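Local atomic coordinates of Nab2 (Chaetomium thermophilum, PDB entry 4LJ0), a protein that probably binds polyadenosine RNA through CCCH-type zinc fingers, three of which, each holding one zinc ion, make up this fragment. Residues P9-P14 and F18-M23. Residues are numbered along the deposited sequence; the frame is centred on the assembly and turned at random.
With ZN (zinc ion), chain F; nucleotides of chain D; nucleotides of chain C.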
ATOM      1  N   PRO A   9      -0.177   4.373  10.648  1.00 47.85           N
ATOM      2  CA  PRO A   9      -0.389   5.067  11.923  1.00 47.88           C
ATOM      3  C   PRO A   9       0.717   6.065  12.274  1.00 55.95           C
ATOM      4  O   PRO A   9       0.886   6.390  13.450  1.00 51.82           O
ATOM      5  CB  PRO A   9      -0.390   3.916  12.925  1.00 47.76           C
ATOM      6  CG  PRO A   9       0.598   2.957  12.357  1.00 45.35           C
ATOM      7  CD  PRO A   9       0.474   3.065  10.853  1.00 48.03           C
ATOM      8  N   ASN A  10       1.448   6.540  11.268  1.00 56.59           N
ATOM      9  CA  ASN A  10       2.513   7.520  11.478  1.00 49.30           C
ATOM     10  C   ASN A  10       2.291   8.778  10.653  1.00 50.16           C
ATOM     11  O   ASN A  10       3.215   9.300  10.030  1.00 53.83           O
ATOM     12  CB  ASN A  10       3.879   6.908  11.150  1.00 50.64           C
ATOM     13  CG  ASN A  10       4.249   5.777  12.089  1.00 59.11           C
ATOM     14  OD1 ASN A  10       4.539   4.662  11.656  1.00 70.25           O
ATOM     15  ND2 ASN A  10       4.235   6.059  13.385  1.00 50.97           N
ATOM     16  N   CYS A  11       1.053   9.259  10.654  1.00 49.94           N
ATOM     17  CA  CYS A  11       0.698  10.470   9.937  1.00 53.65           C
ATOM     18  C   CYS A  11       1.045  11.697  10.777  1.00 54.53           C
ATOM     19  O   CYS A  11       0.629  11.804  11.930  1.00 53.82           O
ATOM     20  CB  CYS A  11      -0.791  10.463   9.605  1.00 51.56           C
ATOM     21  SG  CYS A  11      -1.309  11.882   8.627  1.00 48.28           S
ATOM     22  N   ALA A  12       1.801  12.619  10.187  1.00 52.66           N
ATOM     23  CA  ALA A  12       2.296  13.796  10.899  1.00 52.64           C
ATOM     24  C   ALA A  12       1.492  15.059  10.586  1.00 50.20           C
ATOM     25  O   ALA A  12       1.798  16.136  11.101  1.00 52.13           O
ATOM     26  CB  ALA A  12       3.758  14.020  10.562  1.00 61.03           C
ATOM     27  N   ASN A  13       0.475  14.929   9.740  1.00 50.05           N
ATOM     28  CA  ASN A  13      -0.358  16.065   9.364  1.00 50.20           C
ATOM     29  C   ASN A  13      -1.656  16.049  10.168  1.00 54.35           C
ATOM     30  O   ASN A  13      -2.547  15.251   9.883  1.00 58.83           O
ATOM     31  CB  ASN A  13      -0.665  16.023   7.867  1.00 43.73           C
ATOM     32  CG  ASN A  13      -1.412  17.254   7.381  1.00 48.72           C
ATOM     33  OD1 ASN A  13      -1.932  18.042   8.174  1.00 49.16           O
ATOM     34  ND2 ASN A  13      -1.479  17.419   6.064  1.00 44.87           N
ATOM     35  N   PRO A  14      -1.772  16.929  11.179  1.00 54.97           N
ATOM     36  CA  PRO A  14      -2.986  16.913  12.004  1.00 58.03           C
ATOM     37  C   PRO A  14      -4.259  17.251  11.230  1.00 61.08           C
ATOM     38  O   PRO A  14      -5.352  16.945  11.708  1.00 68.24           O
ATOM     39  CB  PRO A  14      -2.708  17.981  13.071  1.00 59.38           C
ATOM     40  CG  PRO A  14      -1.633  18.835  12.501  1.00 63.13           C
ATOM     41  CD  PRO A  14      -0.802  17.933  11.653  1.00 60.37           C
ATOM     42  N   PHE A  18      -7.012  12.527   4.256  1.00 52.57           N
ATOM     43  CA  PHE A  18      -7.122  11.137   3.841  1.00 48.29           C
ATOM     44  C   PHE A  18      -7.686  10.311   4.993  1.00 51.32           C
ATOM     45  O   PHE A  18      -7.651  10.733   6.148  1.00 57.45           O
ATOM     46  CB  PHE A  18      -5.763  10.604   3.376  1.00 41.94           C
ATOM     47  CG  PHE A  18      -5.301  11.197   2.068  1.00 44.78           C
ATOM     48  CD1 PHE A  18      -4.770  12.476   2.023  1.00 44.46           C
ATOM     49  CD2 PHE A  18      -5.405  10.480   0.889  1.00 51.12           C
ATOM     50  CE1 PHE A  18      -4.350  13.028   0.826  1.00 52.22           C
ATOM     51  CE2 PHE A  18      -4.986  11.024  -0.313  1.00 58.14           C
ATOM     52  CZ  PHE A  18      -4.458  12.303  -0.343  1.00 53.11           C
ATOM     53  N   ARG A  19      -8.213   9.138   4.668  1.00 49.91           N
ATOM     54  CA  ARG A  19      -8.920   8.316   5.643  1.00 51.01           C
ATOM     55  C   ARG A  19      -7.978   7.722   6.687  1.00 50.20           C
ATOM     56  O   ARG A  19      -7.007   7.046   6.346  1.00 53.75           O
ATOM     57  CB  ARG A  19      -9.660   7.192   4.918  1.00 53.41           C
ATOM     58  CG  ARG A  19     -10.791   6.566   5.708  1.00 63.38           C
ATOM     59  CD  ARG A  19     -11.361   5.378   4.955  1.00 80.56           C
ATOM     60  NE  ARG A  19     -12.698   5.014   5.412  1.00 96.11           N
ATOM     61  CZ  ARG A  19     -13.420   4.023   4.895  1.00101.28           C
ATOM     62  NH1 ARG A  19     -12.932   3.291   3.901  1.00105.63           N
ATOM     63  NH2 ARG A  19     -14.629   3.764   5.372  1.00 99.38           N
ATOM     64  N   HIS A  20      -8.264   7.994   7.958  1.00 50.87           N
ATOM     65  CA  HIS A  20      -7.589   7.333   9.070  1.00 50.36           C
ATOM     66  C   HIS A  20      -8.592   6.428   9.775  1.00 57.95           C
ATOM     67  O   HIS A  20      -9.727   6.846  10.011  1.00 57.74           O
ATOM     68  CB  HIS A  20      -7.067   8.353  10.083  1.00 50.58           C
ATOM     69  CG  HIS A  20      -6.028   9.281   9.535  1.00 59.04           C
ATOM     70  ND1 HIS A  20      -5.235  10.065  10.345  1.00 67.02           N
ATOM     71  CD2 HIS A  20      -5.653   9.554   8.264  1.00 62.74           C
ATOM     72  CE1 HIS A  20      -4.417  10.780   9.597  1.00 71.31           C
ATOM     73  NE2 HIS A  20      -4.651  10.490   8.330  1.00 67.34           N
ATOM     74  N   PRO A  21      -8.188   5.189  10.114  1.00 53.11           N
ATOM     75  CA  PRO A  21      -9.065   4.338  10.929  1.00 54.35           C
ATOM     76  C   PRO A  21      -9.476   5.037  12.217  1.00 55.08           C
ATOM     77  O   PRO A  21      -8.701   5.823  12.763  1.00 58.56           O
ATOM     78  CB  PRO A  21      -8.183   3.126  11.243  1.00 47.26           C
ATOM     79  CG  PRO A  21      -7.235   3.053  10.106  1.00 55.71           C
ATOM     80  CD  PRO A  21      -6.971   4.474   9.689  1.00 49.98           C
ATOM     81  N   THR A  22     -10.682   4.756  12.694  1.00 54.86           N
ATOM     82  CA  THR A  22     -11.183   5.389  13.906  1.00 52.21           C
ATOM     83  C   THR A  22     -10.380   4.944  15.122  1.00 51.00           C
ATOM     84  O   THR A  22      -9.940   5.769  15.922  1.00 54.32           O
ATOM     85  CB  THR A  22     -12.668   5.052  14.138  1.00 58.77           C
ATOM     86  OG1 THR A  22     -13.411   5.297  12.939  1.00 63.39           O
ATOM     87  CG2 THR A  22     -13.243   5.894  15.273  1.00 59.82           C
ATOM     88  N   MET A  23     -10.185   3.636  15.257  1.00 48.85           N
ATOM     89  CA  MET A  23      -9.519   3.078  16.428  1.00 47.06           C
ATOM     90  C   MET A  23      -8.004   3.166  16.318  1.00 46.33           C
ATOM     91  O   MET A  23      -7.448   2.902  15.252  1.00 45.45           O
ATOM     92  CB  MET A  23      -9.927   1.618  16.612  1.00 43.77           C
ATOM     93  CG  MET A  23     -11.397   1.446  16.917  1.00 46.20           C
ATOM     94  SD  MET A  23     -11.829   2.252  18.467  1.00 51.23           S
ATOM     95  CE  MET A  23     -11.103   1.110  19.638  1.00 48.87           C
TER
HETATM   96 ZN    ZN F 501      -3.020  11.039   7.372  1.00 47.71          ZN
ATOM     97  P     A D   2       5.733   9.493  15.166  1.00139.38           P
ATOM     98  OP1   A D   2       5.379   8.144  15.678  1.00137.23           O
ATOM     99  OP2   A D   2       6.979  10.150  15.633  1.00139.12           O
ATOM    100  O5'   A D   2       5.790   9.413  13.573  1.00 85.84           O
ATOM    101  C5'   A D   2       5.761  10.597  12.783  1.00 75.12           C
ATOM    102  C4'   A D   2       6.463  10.429  11.456  1.00 68.20           C
ATOM    103  O4'   A D   2       6.273  11.646  10.686  1.00 66.33           O
ATOM    104  C3'   A D   2       7.969  10.226  11.539  1.00 66.96           C
ATOM    105  O3'   A D   2       8.408   9.500  10.389  1.00 65.38           O
ATOM    106  C2'   A D   2       8.492  11.656  11.473  1.00 70.34           C
ATOM    107  O2'   A D   2       9.835  11.772  11.054  1.00 71.58           O
ATOM    108  C1'   A D   2       7.523  12.281  10.471  1.00 65.99           C
ATOM    109  N9    A D   2       7.324  13.723  10.635  1.00 60.70           N
ATOM    110  C8    A D   2       7.645  14.720   9.747  1.00 57.76           C
ATOM    111  N7    A D   2       7.333  15.921  10.168  1.00 53.50           N
ATOM    112  C5    A D   2       6.763  15.705  11.413  1.00 52.20           C
ATOM    113  C6    A D   2       6.225  16.579  12.374  1.00 57.94           C
ATOM    114  N6    A D   2       6.170  17.905  12.228  1.00 55.24           N
ATOM    115  N1    A D   2       5.733  16.038  13.510  1.00 62.17           N
ATOM    116  C2    A D   2       5.788  14.710  13.658  1.00 59.78           C
ATOM    117  N3    A D   2       6.269  13.786  12.830  1.00 60.45           N
ATOM    118  C4    A D   2       6.750  14.354  11.713  1.00 59.47           C
TER
ATOM    119  P     A C   2       8.913  14.518   2.864  1.00 63.03           P
ATOM    120  OP1   A C   2      10.046  15.301   2.302  1.00 65.90           O
ATOM    121  OP2   A C   2       8.524  13.236   2.228  1.00 65.22           O
ATOM    122  O5'   A C   2       9.251  14.223   4.392  1.00 72.08           O
ATOM    123  C5'   A C   2       8.211  14.062   5.350  1.00 61.96           C
ATOM    124  C4'   A C   2       8.472  12.893   6.266  1.00 59.34           C
ATOM    125  O4'   A C   2       7.342  12.751   7.164  1.00 56.71           O
ATOM    126  C3'   A C   2       8.624  11.549   5.564  1.00 61.17           C
ATOM    127  O3'   A C   2       9.511  10.714   6.308  1.00 65.28           O
ATOM    128  C2'   A C   2       7.206  10.986   5.598  1.00 59.01           C
ATOM    129  O2'   A C   2       7.133   9.580   5.517  1.00 61.47           O
ATOM    130  C1'   A C   2       6.695  11.507   6.943  1.00 58.39           C
ATOM    131  N9    A C   2       5.253  11.762   6.994  1.00 52.98           N
ATOM    132  C8    A C   2       4.398  11.454   8.023  1.00 48.13           C
ATOM    133  N7    A C   2       3.161  11.831   7.816  1.00 50.64           N
ATOM    134  C5    A C   2       3.200  12.440   6.573  1.00 48.07           C
ATOM    135  C6    A C   2       2.205  13.053   5.791  1.00 48.62           C
ATOM    136  N6    A C   2       0.928  13.147   6.165  1.00 43.11           N
ATOM    137  N1    A C   2       2.569  13.570   4.596  1.00 48.57           N
ATOM    138  C2    A C   2       3.850  13.473   4.223  1.00 45.64           C
ATOM    139  N3    A C   2       4.873  12.925   4.873  1.00 51.18           N
ATOM    140  C4    A C   2       4.482  12.418   6.056  1.00 50.83           C
TER
ATOM    141  P     A D   3       9.403   8.245  10.525  1.00 88.70           P
ATOM    142  OP1   A D   3       9.965   8.238  11.899  1.00 87.96           O
ATOM    143  OP2   A D   3      10.327   8.262   9.360  1.00 82.75           O
ATOM    144  O5'   A D   3       8.455   6.972  10.360  1.00103.33           O
ATOM    145  C5'   A D   3       7.699   6.473  11.460  1.00 99.41           C
ATOM    146  C4'   A D   3       8.354   5.276  12.115  1.00 97.67           C
ATOM    147  O4'   A D   3       7.648   4.059  11.731  1.00 91.71           O
ATOM    148  C3'   A D   3       9.831   5.044  11.770  1.00101.61           C
ATOM    149  O3'   A D   3      10.557   4.652  12.936  1.00106.60           O
ATOM    150  C2'   A D   3       9.777   3.889  10.775  1.00 96.43           C
ATOM    151  O2'   A D   3      10.948   3.103  10.719  1.00 99.37           O
ATOM    152  C1'   A D   3       8.582   3.095  11.294  1.00 86.70           C
ATOM    153  N9    A D   3       7.970   2.220  10.287  1.00 71.24           N
ATOM    154  C8    A D   3       7.432   2.543   9.064  1.00 69.14           C
ATOM    155  N7    A D   3       6.992   1.503   8.391  1.00 65.71           N
ATOM    156  C5    A D   3       7.264   0.420   9.218  1.00 57.23           C
ATOM    157  C6    A D   3       7.043  -0.967   9.090  1.00 55.55           C
ATOM    158  N6    A D   3       6.472  -1.547   8.032  1.00 62.65           N
ATOM    159  N1    A D   3       7.441  -1.763  10.103  1.00 54.96           N
ATOM    160  C2    A D   3       8.014  -1.200  11.172  1.00 50.03           C
ATOM    161  N3    A D   3       8.271   0.083  11.409  1.00 56.45           N
ATOM    162  C4    A D   3       7.867   0.851  10.384  1.00 57.98           C
TER
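Cys11 and His20 meet at a shared zinc ion in the first CCCH zinc finger of this fragment, whose spacing is C-X5-C-X4-C-X3-H, with Cys5 and Cys16 as the other two ligands. Neither segment has regular secondary structure and only 81 Å² is buried between them, so the evidence points to the metal, rather than packing, as what joins them. Along 18-23, Phe18 comes first, its side chain touching Gln3 and packing on Ala12 of the second subunit. Arg19 follows, its backbone hydrogen-bonded to Gln3 and Cys5, which ties this arm to the start of the finger. His20 then coordinates zinc through NE2 at 2.0 Å, while Cys11 SG binds the same ion at 2.3 Å. Cys11 SG lies near the imidazole plane, 3.4 Å from His20 CE1 and 73° off the ring normal, an edge approach that follows from their both binding the same zinc. On Cys11, SG stands opposite the backbone N (chi1 -177°), which directs it inward to the metal. The His20 ring also meets Trp8, against which Pro21 packs. Met23 O accepts a hydrogen bond from Thr40 OG1, linking this finger to the next. Across the zinc, the 9-14 loop presents its other side to RNA. Asn10 OD1 lies 3.2 Å from O4' of A3 of chain D, and its ND2 approaches OP1 of A2 in that strand. An alanine here lacks the amide, and a gap would probably open beside that ribose and phosphate. Ala12 CB sits over the face of the A2 base of chain D, 3.2 Å from C4. Adenine A2 of chain C is read at its Hoogsteen edge: its N6 donates a weak hydrogen bond to Cys11 SG, and its N7 accepts one from Ala12 N at 2.8 Å, with an N-H...N angle of 152°.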